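Local coordinates for GDP-perosamine synthase (Caulobacter crescentus, PDB 3BN1), which catalyses the pyridoxal 5'-phosphate-dependent transfer of an amino group from L-glutamate to GDP-4-keto-6-deoxy-D-mannose, making GDP-perosamine for O-antigen synthesis, at residues P7-V11 with D310-S316; L253-E257 with R284-M289; W288-L294 with D346-T352. The contacts are given in a common frame with arbitrary orientation. Residues are numbered along the deposited sequence.

Interaction 1: P7-V11 with D310-S316; sequences PRISV and DALGIES
Residues 7-11 run extended as far as Ser10, and Val11 turns to helical angles, beside the chain leaving helix 302-311. Arg8, Ile9 and Ser10 lie opposite Gly313, Ile314 and Glu315, CA-CA 4.8, 5.0 and 5.0 Å. Two backbone hydrogen bonds make a single bridge at Ile9-Ile314: Ile9 N to Gly313 O and Glu315 N to Ile9 O, each 2.9 Å. Val11 N is satisfied by Glu315 OE1 at 2.9 Å, because Glu315 points toward 7-11 with chi1 and chi2 t; buried Glu315 O has no modelled partner. The helix ends in a Schellman motif, Ile314 N to Leu309 O and Gly313 N to Asp310 O (2.7 Å), with phi 77° favouring glycine at C-prime Gly313. Long Arg8 (chi1 -109°, between wells; chi2 t) reaches this end: NH1 donates to Asp310 O at 3.2 Å and NH2 makes a salt bridge with Asp310 OD1 at 2.9 Å. Ile9 CB meets Ile314 CG1 at 4.1 Å; both pack on helix 358-371, whose Arg363 donates to Pro7 O.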
loop_
_atom_site.group_PDB
_atom_site.type_symbol
_atom_site.label_atom_id
_atom_site.label_comp_id
_atom_site.label_asym_id
_atom_site.label_seq_id
_atom_site.Cartn_x
_atom_site.Cartn_y
_atom_site.Cartn_z
ATOM N N PRO A 7 26.574 -5.634 22.449
ATOM C CA PRO A 7 25.320 -5.370 21.821
ATOM C C PRO A 7 25.024 -6.612 20.954
ATOM O O PRO A 7 25.888 -7.386 20.511
ATOM C CB PRO A 7 25.650 -4.179 20.922
ATOM C CG PRO A 7 27.028 -4.514 20.450
ATOM C CD PRO A 7 27.706 -5.114 21.668
ATOM N N ARG A 8 23.746 -6.748 20.672
ATOM C CA ARG A 8 23.226 -7.766 19.788
ATOM C C ARG A 8 23.639 -7.433 18.370
ATOM O O ARG A 8 23.754 -6.292 17.923
ATOM C CB ARG A 8 21.696 -7.720 19.826
ATOM C CG ARG A 8 21.088 -8.909 20.546
ATOM C CD ARG A 8 19.598 -8.871 20.351
ATOM N NE ARG A 8 19.142 -9.745 19.276
ATOM C CZ ARG A 8 19.240 -11.070 19.299
ATOM N NH1 ARG A 8 19.820 -11.682 20.338
ATOM N NH2 ARG A 8 18.735 -11.774 18.281
ATOM N N ILE A 9 23.816 -8.496 17.630
ATOM C CA ILE A 9 24.146 -8.332 16.236
ATOM C C ILE A 9 22.809 -8.679 15.524
ATOM O O ILE A 9 22.222 -9.756 15.734
ATOM C CB ILE A 9 25.334 -9.302 15.934
ATOM C CG1 ILE A 9 26.671 -8.620 16.281
ATOM C CG2 ILE A 9 25.287 -9.775 14.483
ATOM C CD1 ILE A 9 27.780 -9.649 16.592
ATOM N N SER A 10 22.301 -7.748 14.712
ATOM C CA SER A 10 21.057 -7.986 13.964
ATOM C C SER A 10 21.350 -8.463 12.546
ATOM O O SER A 10 22.387 -8.118 11.988
ATOM C CB SER A 10 20.154 -6.754 13.933
ATOM O OG SER A 10 20.768 -5.617 14.486
ATOM N N VAL A 11 20.495 -9.313 11.974
ATOM C CA VAL A 11 20.753 -9.813 10.602
ATOM C C VAL A 11 20.859 -8.708 9.544
ATOM O O VAL A 11 21.612 -8.846 8.577
ATOM C CB VAL A 11 19.743 -10.894 10.072
ATOM C CG1 VAL A 11 20.048 -12.286 10.588
ATOM C CG2 VAL A 11 18.303 -10.491 10.207
ATOM N N ASP A 310 20.798 -16.958 18.899
ATOM C CA ASP A 310 20.000 -15.920 19.579
ATOM C C ASP A 310 20.449 -15.686 21.032
ATOM O O ASP A 310 20.630 -14.548 21.479
ATOM C CB ASP A 310 18.534 -16.413 19.630
ATOM C CG ASP A 310 17.555 -15.290 20.030
ATOM O OD1 ASP A 310 17.909 -14.093 19.898
ATOM O OD2 ASP A 310 16.438 -15.600 20.511
ATOM N N ALA A 311 20.553 -16.789 21.771
ATOM C CA ALA A 311 20.933 -16.784 23.191
ATOM C C ALA A 311 22.327 -16.160 23.289
ATOM O O ALA A 311 22.671 -15.541 24.278
ATOM C CB ALA A 311 20.966 -18.235 23.746
ATOM N N LEU A 312 23.124 -16.306 22.234
ATOM C CA LEU A 312 24.460 -15.723 22.182
ATOM C C LEU A 312 24.376 -14.308 21.653
ATOM O O LEU A 312 25.414 -13.717 21.416
ATOM C CB LEU A 312 25.457 -16.570 21.372
ATOM C CG LEU A 312 25.905 -17.859 22.105
ATOM C CD1 LEU A 312 26.323 -19.047 21.220
ATOM C CD2 LEU A 312 26.948 -17.541 23.226
ATOM N N GLY A 313 23.167 -13.762 21.490
ATOM C CA GLY A 313 23.019 -12.382 21.014
ATOM C C GLY A 313 23.216 -12.099 19.535
ATOM O O GLY A 313 23.509 -10.949 19.130
ATOM N N ILE A 314 22.992 -13.143 18.742
ATOM C CA ILE A 314 23.148 -13.095 17.296
ATOM C C ILE A 314 21.892 -13.489 16.554
ATOM O O ILE A 314 21.380 -14.622 16.667
ATOM C CB ILE A 314 24.308 -13.961 16.817
ATOM C CG1 ILE A 314 25.612 -13.254 17.157
ATOM C CG2 ILE A 314 24.277 -14.174 15.309
ATOM C CD1 ILE A 314 26.561 -14.197 17.714
ATOM N N GLU A 315 21.428 -12.545 15.747
ATOM C CA GLU A 315 20.256 -12.796 14.903
ATOM C C GLU A 315 20.602 -13.582 13.630
ATOM O O GLU A 315 21.610 -13.329 12.984
ATOM C CB GLU A 315 19.634 -11.475 14.479
ATOM C CG GLU A 315 18.277 -11.728 13.829
ATOM C CD GLU A 315 17.475 -10.491 13.556
ATOM O OE1 GLU A 315 18.081 -9.392 13.541
ATOM O OE2 GLU A 315 16.249 -10.660 13.347
ATOM N N SER A 316 19.753 -14.529 13.254
ATOM C CA SER A 316 19.926 -15.286 12.006
ATOM C C SER A 316 18.494 -15.642 11.616
ATOM O O SER A 316 17.562 -15.357 12.372
ATOM C CB SER A 316 20.812 -16.547 12.205
ATOM O OG SER A 316 20.305 -17.474 13.142
#

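Interaction 2: L253-E257 with R284-M289; sequences LAARE and RHVFWM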
loop_
_atom_site.group_PDB
_atom_site.type_symbol
_atom_site.label_atom_id
_atom_site.label_comp_id
_atom_site.label_asym_id
_atom_site.label_seq_id
_atom_site.Cartn_x
_atom_site.Cartn_y
_atom_site.Cartn_z
ATOM N N LEU A 253 26.809 -1.235 -1.067
ATOM C CA LEU A 253 27.229 -2.520 -1.646
ATOM C C LEU A 253 28.676 -2.884 -1.268
ATOM O O LEU A 253 28.957 -4.025 -0.931
ATOM C CB LEU A 253 27.087 -2.510 -3.188
ATOM C CG LEU A 253 25.641 -2.324 -3.684
ATOM C CD1 LEU A 253 25.608 -2.082 -5.162
ATOM C CD2 LEU A 253 24.785 -3.573 -3.280
ATOM N N ALA A 254 29.561 -1.895 -1.240
ATOM C CA ALA A 254 30.967 -2.155 -0.897
ATOM C C ALA A 254 31.095 -2.605 0.518
ATOM O O ALA A 254 31.906 -3.477 0.854
ATOM C CB ALA A 254 31.819 -0.917 -1.069
ATOM N N ALA A 255 30.262 -1.990 1.329
ATOM C CA ALA A 255 30.234 -2.330 2.714
ATOM C C ALA A 255 29.855 -3.790 2.882
ATOM O O ALA A 255 30.485 -4.546 3.630
ATOM C CB ALA A 255 29.251 -1.457 3.344
ATOM N N ARG A 256 28.803 -4.189 2.184
ATOM C CA ARG A 256 28.343 -5.567 2.210
ATOM C C ARG A 256 29.482 -6.443 1.624
ATOM O O ARG A 256 29.788 -7.521 2.167
ATOM C CB ARG A 256 27.019 -5.710 1.412
ATOM C CG ARG A 256 25.747 -5.850 2.143
ATOM C CD ARG A 256 24.546 -5.509 1.251
ATOM N NE ARG A 256 23.458 -5.122 2.143
ATOM C CZ ARG A 256 22.810 -6.003 2.902
ATOM N NH1 ARG A 256 21.842 -5.637 3.741
ATOM N NH2 ARG A 256 23.130 -7.281 2.776
ATOM N N GLU A 257 30.121 -5.998 0.528
ATOM C CA GLU A 257 31.226 -6.787 -0.030
ATOM C C GLU A 257 32.307 -7.097 1.013
ATOM O O GLU A 257 32.865 -8.176 1.083
ATOM C CB GLU A 257 31.886 -6.111 -1.215
ATOM C CG GLU A 257 31.739 -6.865 -2.517
ATOM C CD GLU A 257 32.016 -5.974 -3.749
ATOM O OE1 GLU A 257 31.739 -6.432 -4.882
ATOM O OE2 GLU A 257 32.495 -4.816 -3.611
ATOM N N ARG A 284 27.563 -9.832 -10.659
ATOM C CA ARG A 284 27.705 -9.521 -9.232
ATOM C C ARG A 284 26.560 -10.038 -8.407
ATOM O O ARG A 284 25.376 -9.795 -8.724
ATOM C CB ARG A 284 27.669 -8.012 -9.052
ATOM C CG ARG A 284 27.954 -7.573 -7.633
ATOM C CD ARG A 284 28.020 -6.056 -7.508
ATOM N NE ARG A 284 28.753 -5.659 -6.285
ATOM C CZ ARG A 284 29.072 -4.393 -6.008
ATOM N NH1 ARG A 284 28.651 -3.432 -6.825
ATOM N NH2 ARG A 284 29.796 -4.073 -4.937
ATOM N N HIS A 285 26.938 -10.686 -7.317
ATOM C CA HIS A 285 26.014 -11.191 -6.324
ATOM C C HIS A 285 26.122 -10.146 -5.215
ATOM O O HIS A 285 27.199 -9.897 -4.639
ATOM C CB HIS A 285 26.560 -12.502 -5.861
ATOM C CG HIS A 285 25.693 -13.216 -4.890
ATOM N ND1 HIS A 285 24.951 -12.556 -3.934
ATOM C CD2 HIS A 285 25.541 -14.547 -4.659
ATOM C CE1 HIS A 285 24.356 -13.445 -3.162
ATOM N NE2 HIS A 285 24.678 -14.658 -3.587
ATOM N N VAL A 286 25.027 -9.442 -4.972
ATOM C CA VAL A 286 25.033 -8.364 -4.002
ATOM C C VAL A 286 24.885 -8.775 -2.526
ATOM O O VAL A 286 25.103 -7.959 -1.622
ATOM C CB VAL A 286 24.156 -7.178 -4.411
ATOM C CG1 VAL A 286 24.690 -6.502 -5.722
ATOM C CG2 VAL A 286 22.709 -7.590 -4.425
ATOM N N PHE A 287 24.621 -10.051 -2.278
ATOM C CA PHE A 287 24.584 -10.507 -0.895
ATOM C C PHE A 287 23.632 -9.806 0.088
ATOM O O PHE A 287 24.022 -9.312 1.172
ATOM C CB PHE A 287 26.023 -10.634 -0.374
ATOM C CG PHE A 287 26.707 -11.908 -0.806
ATOM C CD1 PHE A 287 26.437 -13.122 -0.154
ATOM C CD2 PHE A 287 27.538 -11.930 -1.912
ATOM C CE1 PHE A 287 27.027 -14.360 -0.574
ATOM C CE2 PHE A 287 28.162 -13.128 -2.313
ATOM C CZ PHE A 287 27.888 -14.352 -1.663
ATOM N N TRP A 288 22.345 -9.825 -0.268
ATOM C CA TRP A 288 21.356 -9.293 0.648
ATOM C C TRP A 288 21.542 -10.036 1.998
ATOM O O TRP A 288 21.476 -9.461 3.102
ATOM C CB TRP A 288 19.945 -9.539 0.093
ATOM C CG TRP A 288 18.917 -9.088 1.156
ATOM C CD1 TRP A 288 18.910 -7.912 1.872
ATOM C CD2 TRP A 288 17.772 -9.829 1.585
ATOM N NE1 TRP A 288 17.831 -7.910 2.767
ATOM C CE2 TRP A 288 17.109 -9.066 2.573
ATOM C CE3 TRP A 288 17.311 -11.121 1.315
ATOM C CZ2 TRP A 288 15.991 -9.547 3.262
ATOM C CZ3 TRP A 288 16.127 -11.553 1.946
ATOM C CH2 TRP A 288 15.466 -10.751 2.864
ATOM N N MET A 289 21.857 -11.328 1.906
ATOM C CA MET A 289 22.116 -12.153 3.069
ATOM C C MET A 289 23.128 -13.191 2.666
ATOM O O MET A 289 23.009 -13.739 1.551
ATOM C CB MET A 289 20.842 -12.932 3.353
ATOM C CG MET A 289 19.712 -11.975 3.664
ATOM S SD MET A 289 19.178 -12.125 5.322
ATOM C CE MET A 289 17.664 -12.996 4.869
HETATM O O HOH W 1 27.636 -6.644 -2.081
HETATM O O HOH W 2 28.924 -7.468 -3.883
#
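Two arginines, reaching in opposite senses, join the helical turn 253-257 to the irregular chain 284-289. Arg256, with chi1 at -104°, between wells, and chi2 and chi3 both t, stretches from the helix until NH2 donates to Trp288 O at 2.8 Å and, weakly, to Phe287 O at 2.7 Å; a guanidinium suits two neighbouring carbonyls near its plane. Phe287 offers its carbonyl from left-handed angles (phi/psi 56/58°), and its m side chain leads away. Arg284 is extended, t at chi1 to chi3, so that one guanidinium face lies over Leu253 CB, 3.6 Å from NH2, and NH2 makes a salt bridge with Glu257 OE1 at 3.1 Å. Apolar Leu253 (m, t) brings CD2 to 3.8 Å from Val286 CG1. Water 1 lies near Leu253 O and Val286 O. The CA-CB bond of Trp288 (chi1 t) points away from the helix; its side chain touches bound 2-oxoglutarate, and NE1 donates to Asn187 O. This sets helix 249-266 against the loop between strands 274-275 and 290-294.

Interaction 3: W288-L294 with D346-T352; sequences WMYTVRL and DGLNLPT
Strands 290-294 and 347-350 run antiparallel, their axes 4.7 Å apart at closest approach and 150° between directions. Thr291 faces Asn349 and Arg293 faces Gly347 as non-hydrogen-bonded pairs, CA-CA 4.4 and 4.5 Å. Val292 and Leu348 form the hydrogen-bonded pair between them: Val292 N to Leu348 O, 3.1 Å, and Leu348 N to Val292 O, 2.8 Å. Further backbone bonds are Leu350 N to Tyr290 O, 2.7 Å, and Leu294 N to Asp346 O, 3.0 Å. Thr352 OG1 accepts from Tyr290 N at 2.8 Å and donates to Leu350 O at 2.6 Å, a hydroxyl serving both roles. Among charged groups, Arg293 (m, t, p) sets NE 2.7 Å from Asp346 OD1 and NH2 3.1 Å from Asp346 OD2, a bidentate salt bridge. Asp346 is p; water 3 joins its OD2 to Leu294 O. Hydrophobic contacts suit the apolar face of Tyr290, Val292, Leu348 and Leu350: Val292 CG2 lies 4.1 Å from Leu348 CB, and Tyr290 CD1 3.8 Å from Leu350 CD1. These are the central strands of a four-stranded antiparallel sheet, the small C-terminal sheet of this aspartate aminotransferase-type fold, and Trp288 ahead of it lines the 2-oxoglutarate pocket.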
loop_
_atom_site.group_PDB
_atom_site.type_symbol
_atom_site.label_atom_id
_atom_site.label_comp_id
_atom_site.label_asym_id
_atom_site.label_seq_id
_atom_site.Cartn_x
_atom_site.Cartn_y
_atom_site.Cartn_z
ATOM N N TRP A 288 22.345 -9.825 -0.268
ATOM C CA TRP A 288 21.356 -9.293 0.648
ATOM C C TRP A 288 21.542 -10.036 1.998
ATOM O O TRP A 288 21.476 -9.461 3.102
ATOM C CB TRP A 288 19.945 -9.539 0.093
ATOM C CG TRP A 288 18.917 -9.088 1.156
ATOM C CD1 TRP A 288 18.910 -7.912 1.872
ATOM C CD2 TRP A 288 17.772 -9.829 1.585
ATOM N NE1 TRP A 288 17.831 -7.910 2.767
ATOM C CE2 TRP A 288 17.109 -9.066 2.573
ATOM C CE3 TRP A 288 17.311 -11.121 1.315
ATOM C CZ2 TRP A 288 15.991 -9.547 3.262
ATOM C CZ3 TRP A 288 16.127 -11.553 1.946
ATOM C CH2 TRP A 288 15.466 -10.751 2.864
ATOM N N MET A 289 21.857 -11.328 1.906
ATOM C CA MET A 289 22.116 -12.153 3.069
ATOM C C MET A 289 23.128 -13.191 2.666
ATOM O O MET A 289 23.009 -13.739 1.551
ATOM C CB MET A 289 20.842 -12.932 3.353
ATOM C CG MET A 289 19.712 -11.975 3.664
ATOM S SD MET A 289 19.178 -12.125 5.322
ATOM C CE MET A 289 17.664 -12.996 4.869
ATOM N N TYR A 290 24.071 -13.447 3.580
ATOM C CA TYR A 290 25.089 -14.500 3.453
ATOM C C TYR A 290 24.486 -15.827 3.970
ATOM O O TYR A 290 24.160 -15.938 5.159
ATOM C CB TYR A 290 26.370 -14.087 4.186
ATOM C CG TYR A 290 27.511 -15.003 3.932
ATOM C CD1 TYR A 290 27.645 -16.216 4.680
ATOM C CD2 TYR A 290 28.462 -14.684 2.952
ATOM C CE1 TYR A 290 28.745 -17.077 4.464
ATOM C CE2 TYR A 290 29.575 -15.537 2.739
ATOM C CZ TYR A 290 29.688 -16.728 3.462
ATOM O OH TYR A 290 30.791 -17.517 3.181
ATOM N N THR A 291 24.199 -16.749 3.033
ATOM C CA THR A 291 23.429 -17.953 3.319
ATOM C C THR A 291 24.241 -19.249 3.241
ATOM O O THR A 291 24.789 -19.571 2.199
ATOM C CB THR A 291 22.120 -18.007 2.396
ATOM O OG1 THR A 291 21.324 -16.812 2.537
ATOM C CG2 THR A 291 21.201 -19.221 2.675
ATOM N N VAL A 292 24.341 -19.988 4.351
ATOM C CA VAL A 292 25.040 -21.270 4.332
ATOM C C VAL A 292 23.986 -22.376 4.454
ATOM O O VAL A 292 22.828 -22.102 4.822
ATOM C CB VAL A 292 25.988 -21.498 5.555
ATOM C CG1 VAL A 292 27.215 -20.603 5.582
ATOM C CG2 VAL A 292 25.280 -21.437 6.888
ATOM N N ARG A 293 24.398 -23.619 4.181
ATOM C CA ARG A 293 23.543 -24.783 4.391
ATOM C C ARG A 293 24.396 -25.574 5.358
ATOM O O ARG A 293 25.628 -25.736 5.209
ATOM C CB ARG A 293 23.172 -25.597 3.133
ATOM C CG ARG A 293 22.510 -24.687 2.096
ATOM C CD ARG A 293 22.163 -25.413 0.799
ATOM N NE ARG A 293 21.363 -26.583 1.083
ATOM C CZ ARG A 293 20.972 -27.508 0.202
ATOM N NH1 ARG A 293 21.280 -27.385 -1.077
ATOM N NH2 ARG A 293 20.278 -28.571 0.617
ATOM N N LEU A 294 23.723 -25.922 6.440
ATOM C CA LEU A 294 24.352 -26.653 7.498
ATOM C C LEU A 294 24.813 -27.977 6.956
ATOM O O LEU A 294 24.174 -28.585 6.078
ATOM C CB LEU A 294 23.392 -26.845 8.676
ATOM C CG LEU A 294 22.985 -25.517 9.311
ATOM C CD1 LEU A 294 22.726 -25.838 10.746
ATOM C CD2 LEU A 294 24.007 -24.381 9.165
ATOM N N ASP A 346 17.894 -27.123 5.747
ATOM C CA ASP A 346 19.244 -26.825 6.207
ATOM C C ASP A 346 19.775 -25.385 6.003
ATOM O O ASP A 346 20.887 -25.064 6.429
ATOM C CB ASP A 346 20.210 -27.945 5.685
ATOM C CG ASP A 346 20.552 -27.805 4.201
ATOM O OD1 ASP A 346 20.336 -26.728 3.626
ATOM O OD2 ASP A 346 21.059 -28.787 3.592
ATOM N N GLY A 347 18.979 -24.523 5.371
ATOM C CA GLY A 347 19.396 -23.183 5.010
ATOM C C GLY A 347 19.415 -22.188 6.145
ATOM O O GLY A 347 18.464 -22.125 6.902
ATOM N N LEU A 348 20.503 -21.425 6.274
ATOM C CA LEU A 348 20.576 -20.431 7.349
ATOM C C LEU A 348 21.075 -19.089 6.853
ATOM O O LEU A 348 22.186 -19.000 6.375
ATOM C CB LEU A 348 21.549 -20.891 8.437
ATOM C CG LEU A 348 21.771 -19.909 9.621
ATOM C CD1 LEU A 348 20.440 -19.751 10.422
ATOM C CD2 LEU A 348 22.929 -20.416 10.547
ATOM N N ASN A 349 20.305 -18.017 7.024
ATOM C CA ASN A 349 20.776 -16.674 6.609
ATOM C C ASN A 349 21.558 -16.096 7.757
ATOM O O ASN A 349 20.981 -15.997 8.840
ATOM C CB ASN A 349 19.578 -15.736 6.414
ATOM C CG ASN A 349 18.691 -16.173 5.298
ATOM O OD1 ASN A 349 17.454 -16.209 5.417
ATOM N ND2 ASN A 349 19.326 -16.553 4.197
ATOM N N LEU A 350 22.789 -15.638 7.511
ATOM C CA LEU A 350 23.623 -15.092 8.593
ATOM C C LEU A 350 23.624 -13.548 8.527
ATOM O O LEU A 350 23.381 -12.987 7.470
ATOM C CB LEU A 350 25.074 -15.544 8.346
ATOM C CG LEU A 350 25.394 -17.032 8.547
ATOM C CD1 LEU A 350 26.879 -17.365 8.255
ATOM C CD2 LEU A 350 24.934 -17.318 9.968
ATOM N N PRO A 351 23.933 -12.839 9.621
ATOM C CA PRO A 351 23.977 -11.366 9.557
ATOM C C PRO A 351 24.829 -10.848 8.377
ATOM O O PRO A 351 26.004 -11.230 8.159
ATOM C CB PRO A 351 24.629 -10.948 10.874
ATOM C CG PRO A 351 24.292 -12.073 11.816
ATOM C CD PRO A 351 24.282 -13.367 10.948
ATOM N N THR A 352 24.213 -9.912 7.661
ATOM C CA THR A 352 24.812 -9.300 6.480
ATOM C C THR A 352 24.160 -7.956 6.325
ATOM O O THR A 352 22.977 -7.861 5.990
ATOM C CB THR A 352 24.458 -10.136 5.207
ATOM O OG1 THR A 352 24.267 -11.522 5.563
ATOM C CG2 THR A 352 25.581 -10.054 4.212
HETATM O O HOH W 3 22.323 -30.325 5.154
#

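Interactions 2 and 3 follow one another along the chain and share Trp288 and Met289, where the loop leaving interaction 2 enters strand 290-294; their centres are about 13 Å apart. Interaction 1 brings the N-terminal residues onto the C-terminal part of the chain: the loop it closes encloses interaction 2, whereas its segments alternate with those of interaction 3. Interactions 1 and 3 touch, with centres about 14 Å apart, through a probable hydrogen bond between Val11 O and Thr352 N, 3.0 Å. Strand 290-294 leads on to helix 302-311 and so to segment 310-316. Interactions 1 and 2, about 20 Å apart by centres, do not touch. Chain start, sheet and helix 249-266 are thereby connected beside the 2-oxoglutarate site.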